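Local coordinates for protein Exo-poly-alpha-D-galacturonosidase (Thermotoga maritima, PDB 3JUR) that probably hydrolyses polygalacturonate as an exo-acting glycoside hydrolase of family 28, built on a right-handed parallel beta-helix, at residues I23-G37 and Q57-F69. Numbering follows the deposited sequence.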
# COMPACT_ATOMS: atom_id res chain seq x y z
N ILE D 23 29.57 44.11 -16.20
CA ILE D 23 29.76 45.29 -15.36
C ILE D 23 31.17 45.80 -15.60
O ILE D 23 32.13 45.05 -15.40
CB ILE D 23 29.54 44.97 -13.84
CG1 ILE D 23 28.12 44.43 -13.57
CG2 ILE D 23 29.86 46.18 -12.97
CD1 ILE D 23 26.97 45.42 -13.79
N PRO D 24 31.31 47.07 -16.03
CA PRO D 24 32.62 47.67 -16.30
C PRO D 24 33.63 47.43 -15.18
O PRO D 24 33.27 47.47 -14.00
CB PRO D 24 32.31 49.16 -16.42
CG PRO D 24 30.91 49.21 -16.91
CD PRO D 24 30.21 48.03 -16.28
N ASP D 25 34.88 47.18 -15.55
CA ASP D 25 35.95 46.96 -14.58
C ASP D 25 36.40 48.30 -13.99
O ASP D 25 37.28 48.97 -14.54
CB ASP D 25 37.13 46.21 -15.22
CG ASP D 25 38.05 45.56 -14.19
OD1 ASP D 25 37.54 45.01 -13.19
OD2 ASP D 25 39.28 45.59 -14.39
N ARG D 26 35.77 48.67 -12.89
CA ARG D 26 35.89 50.00 -12.30
C ARG D 26 35.13 49.96 -10.98
O ARG D 26 34.02 49.41 -10.92
CB ARG D 26 35.26 51.03 -13.25
CG ARG D 26 35.71 52.45 -13.07
CD ARG D 26 34.92 53.40 -13.99
NE ARG D 26 35.34 53.32 -15.39
CZ ARG D 26 34.56 52.91 -16.40
NH1 ARG D 26 33.30 52.55 -16.19
NH2 ARG D 26 35.05 52.88 -17.63
N GLU D 27 35.72 50.52 -9.92
CA GLU D 27 35.07 50.51 -8.61
C GLU D 27 35.36 51.74 -7.75
O GLU D 27 36.47 52.29 -7.77
CB GLU D 27 35.41 49.23 -7.83
CG GLU D 27 36.88 49.09 -7.44
CD GLU D 27 37.18 47.80 -6.69
OE1 GLU D 27 38.06 47.82 -5.80
OE2 GLU D 27 36.55 46.76 -6.98
N VAL D 28 34.36 52.17 -6.99
CA VAL D 28 34.55 53.21 -5.98
C VAL D 28 34.00 52.72 -4.63
O VAL D 28 33.12 51.86 -4.59
CB VAL D 28 33.92 54.56 -6.39
CG1 VAL D 28 34.67 55.71 -5.74
CG2 VAL D 28 33.96 54.76 -7.90
N ASN D 29 34.56 53.25 -3.54
CA ASN D 29 34.17 52.88 -2.18
C ASN D 29 33.26 53.94 -1.56
O ASN D 29 33.55 55.14 -1.65
CB ASN D 29 35.42 52.68 -1.33
CG ASN D 29 35.14 51.92 -0.04
OD1 ASN D 29 34.31 52.33 0.78
ND2 ASN D 29 35.87 50.83 0.17
N LEU D 30 32.19 53.49 -0.92
CA LEU D 30 31.19 54.38 -0.32
C LEU D 30 31.75 55.34 0.74
O LEU D 30 31.23 56.44 0.92
CB LEU D 30 30.02 53.57 0.27
CG LEU D 30 28.80 54.39 0.69
CD1 LEU D 30 28.05 54.94 -0.52
CD2 LEU D 30 27.86 53.59 1.57
N LEU D 31 32.81 54.91 1.43
CA LEU D 31 33.45 55.72 2.47
C LEU D 31 34.21 56.92 1.90
O LEU D 31 34.64 57.79 2.66
CB LEU D 31 34.39 54.87 3.33
CG LEU D 31 33.78 53.78 4.22
CD1 LEU D 31 34.88 52.98 4.87
CD2 LEU D 31 32.84 54.36 5.27
N ASP D 32 34.35 56.98 0.58
CA ASP D 32 34.98 58.12 -0.08
C ASP D 32 33.95 59.21 -0.42
O ASP D 32 34.28 60.19 -1.09
CB ASP D 32 35.74 57.66 -1.34
CG ASP D 32 36.86 56.68 -1.03
OD1 ASP D 32 37.67 56.94 -0.12
OD2 ASP D 32 36.93 55.63 -1.71
N PHE D 33 32.72 59.03 0.05
CA PHE D 33 31.64 59.97 -0.23
C PHE D 33 30.88 60.42 1.03
O PHE D 33 29.69 60.74 0.97
CB PHE D 33 30.67 59.38 -1.26
CG PHE D 33 31.32 59.09 -2.59
CD1 PHE D 33 31.41 60.07 -3.57
CD2 PHE D 33 31.84 57.82 -2.85
CE1 PHE D 33 32.01 59.80 -4.79
CE2 PHE D 33 32.44 57.54 -4.07
CZ PHE D 33 32.53 58.53 -5.04
N GLY D 34 31.59 60.45 2.16
CA GLY D 34 31.04 61.00 3.40
C GLY D 34 30.24 60.04 4.26
O GLY D 34 29.76 60.42 5.33
N ALA D 35 30.08 58.80 3.79
CA ALA D 35 29.35 57.77 4.54
C ALA D 35 30.12 57.30 5.77
O ALA D 35 31.34 57.40 5.83
CB ALA D 35 29.05 56.59 3.64
N ARG D 36 29.37 56.80 6.75
CA ARG D 36 29.93 56.19 7.95
C ARG D 36 29.10 54.96 8.31
O ARG D 36 27.86 55.01 8.29
CB ARG D 36 29.93 57.20 9.10
CG ARG D 36 30.99 56.93 10.17
CD ARG D 36 31.58 58.24 10.69
NE ARG D 36 32.20 59.00 9.61
CZ ARG D 36 32.54 60.29 9.66
NH1 ARG D 36 32.32 61.00 10.76
NH2 ARG D 36 33.10 60.86 8.60
N GLY D 37 29.78 53.86 8.62
CA GLY D 37 29.11 52.62 9.00
C GLY D 37 28.82 52.53 10.48
O GLY D 37 28.83 51.43 11.05
N GLN D 57 31.43 57.83 -15.44
CA GLN D 57 32.51 57.13 -16.12
C GLN D 57 32.01 55.99 -17.03
O GLN D 57 32.77 55.49 -17.87
CB GLN D 57 33.51 56.58 -15.10
CG GLN D 57 34.30 57.66 -14.35
CD GLN D 57 34.99 57.13 -13.11
OE1 GLN D 57 36.20 56.92 -13.12
NE2 GLN D 57 34.23 56.91 -12.05
N GLY D 58 30.75 55.59 -16.86
CA GLY D 58 30.14 54.55 -17.69
C GLY D 58 29.72 53.31 -16.92
O GLY D 58 29.38 52.28 -17.51
N GLY D 59 29.75 53.40 -15.59
CA GLY D 59 29.34 52.30 -14.72
C GLY D 59 30.48 51.66 -13.95
O GLY D 59 31.63 52.09 -14.04
N GLY D 60 30.15 50.63 -13.18
CA GLY D 60 31.12 49.93 -12.36
C GLY D 60 30.53 49.44 -11.05
O GLY D 60 29.31 49.35 -10.92
N ARG D 61 31.41 49.13 -10.10
CA ARG D 61 31.03 48.56 -8.80
C ARG D 61 31.09 49.60 -7.68
O ARG D 61 32.07 50.33 -7.55
CB ARG D 61 31.93 47.35 -8.45
CG ARG D 61 32.02 46.26 -9.54
CD ARG D 61 32.87 45.04 -9.13
NE ARG D 61 34.27 45.38 -8.86
CZ ARG D 61 35.26 45.37 -9.76
NH1 ARG D 61 35.03 45.03 -11.02
NH2 ARG D 61 36.48 45.69 -9.38
N LEU D 62 30.02 49.65 -6.89
CA LEU D 62 29.98 50.46 -5.67
C LEU D 62 30.18 49.54 -4.47
O LEU D 62 29.34 48.69 -4.19
CB LEU D 62 28.66 51.24 -5.56
CG LEU D 62 28.28 51.97 -4.26
CD1 LEU D 62 29.39 52.87 -3.73
CD2 LEU D 62 26.99 52.77 -4.42
N ILE D 63 31.31 49.71 -3.78
CA ILE D 63 31.63 48.86 -2.64
C ILE D 63 31.09 49.45 -1.34
O ILE D 63 31.45 50.57 -0.95
CB ILE D 63 33.16 48.57 -2.55
CG1 ILE D 63 33.61 47.72 -3.75
CG2 ILE D 63 33.52 47.87 -1.24
CD1 ILE D 63 35.09 47.80 -4.05
N VAL D 64 30.21 48.70 -0.69
CA VAL D 64 29.71 49.02 0.64
C VAL D 64 30.42 48.08 1.63
O VAL D 64 30.07 46.90 1.72
CB VAL D 64 28.17 48.82 0.75
CG1 VAL D 64 27.66 49.23 2.12
CG2 VAL D 64 27.44 49.58 -0.35
N PRO D 65 31.41 48.61 2.38
CA PRO D 65 32.22 47.77 3.26
C PRO D 65 31.51 47.42 4.58
O PRO D 65 30.33 47.73 4.76
CB PRO D 65 33.46 48.63 3.52
CG PRO D 65 32.98 50.03 3.39
CD PRO D 65 31.81 50.03 2.44
N GLU D 66 32.25 46.76 5.48
CA GLU D 66 31.79 46.46 6.84
C GLU D 66 31.18 47.70 7.52
O GLU D 66 31.64 48.82 7.30
CB GLU D 66 32.97 45.93 7.67
CG GLU D 66 32.78 45.87 9.19
CD GLU D 66 34.10 46.04 9.97
OE1 GLU D 66 34.87 46.98 9.66
OE2 GLU D 66 34.36 45.24 10.89
N GLY D 67 30.15 47.47 8.33
CA GLY D 67 29.49 48.53 9.08
C GLY D 67 27.99 48.51 8.83
O GLY D 67 27.50 47.71 8.02
N VAL D 68 27.26 49.38 9.53
CA VAL D 68 25.83 49.58 9.27
C VAL D 68 25.63 50.97 8.66
O VAL D 68 26.00 51.98 9.26
CB VAL D 68 24.95 49.38 10.53
CG1 VAL D 68 23.47 49.52 10.18
CG2 VAL D 68 25.21 48.01 11.17
N PHE D 69 25.04 51.01 7.47
CA PHE D 69 24.88 52.24 6.71
C PHE D 69 23.41 52.66 6.60
O PHE D 69 22.62 51.99 5.92
CB PHE D 69 25.52 52.09 5.33
CG PHE D 69 27.02 51.96 5.36
CD1 PHE D 69 27.82 53.09 5.29
CD2 PHE D 69 27.62 50.71 5.49
CE1 PHE D 69 29.22 52.97 5.32
CE2 PHE D 69 29.01 50.59 5.54
CZ PHE D 69 29.80 51.72 5.45
O HOH W 1 25.13 54.78 9.20
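V28 of strand 27-29 bonds R61 and I63 of strand 60-64 in a parallel ladder at the end of the beta-helix. R61 N to R26 O and L30 N to I63 O extend it around I63 N to V28 O (2.9 Å, N-H...O 178°); further on, V68 N reaches G37 O at 3.0 Å.

E27 and R61 share one face of the strands. CG of E27 sits between its backbone N and carbonyl carbon (chi1 66°), and the extended chain carries OE2 to 2.6 Å from R61 NH2, which approaches from above the carboxylate plane. OE2 nevertheless lies at the guanidinium edge, as does D25 OD1, which joins the salt-bridge network through R61 NH1, a weak bond at 3.3 Å.

Separately, R26 NH1 bonds G59 O (2.8 Å), while Q57 O lies over the R26 guanidinium face.

Among apolar contacts, L30 CD1 meets L62 CD1, and L30 CD2 lies 3.8 Å from F69 CD1. The F69 ring takes G37 CA over one face, a CH-pi contact 3.7 Å from the centroid, with L31 CD2 at its edge.

Helix 44-57 packs against V28, L30 and L62. Two carboxylates thus probably stabilise R61's positive charge, whereas apolar packing around F69, with the V68-G37 bond, joins the chain beyond.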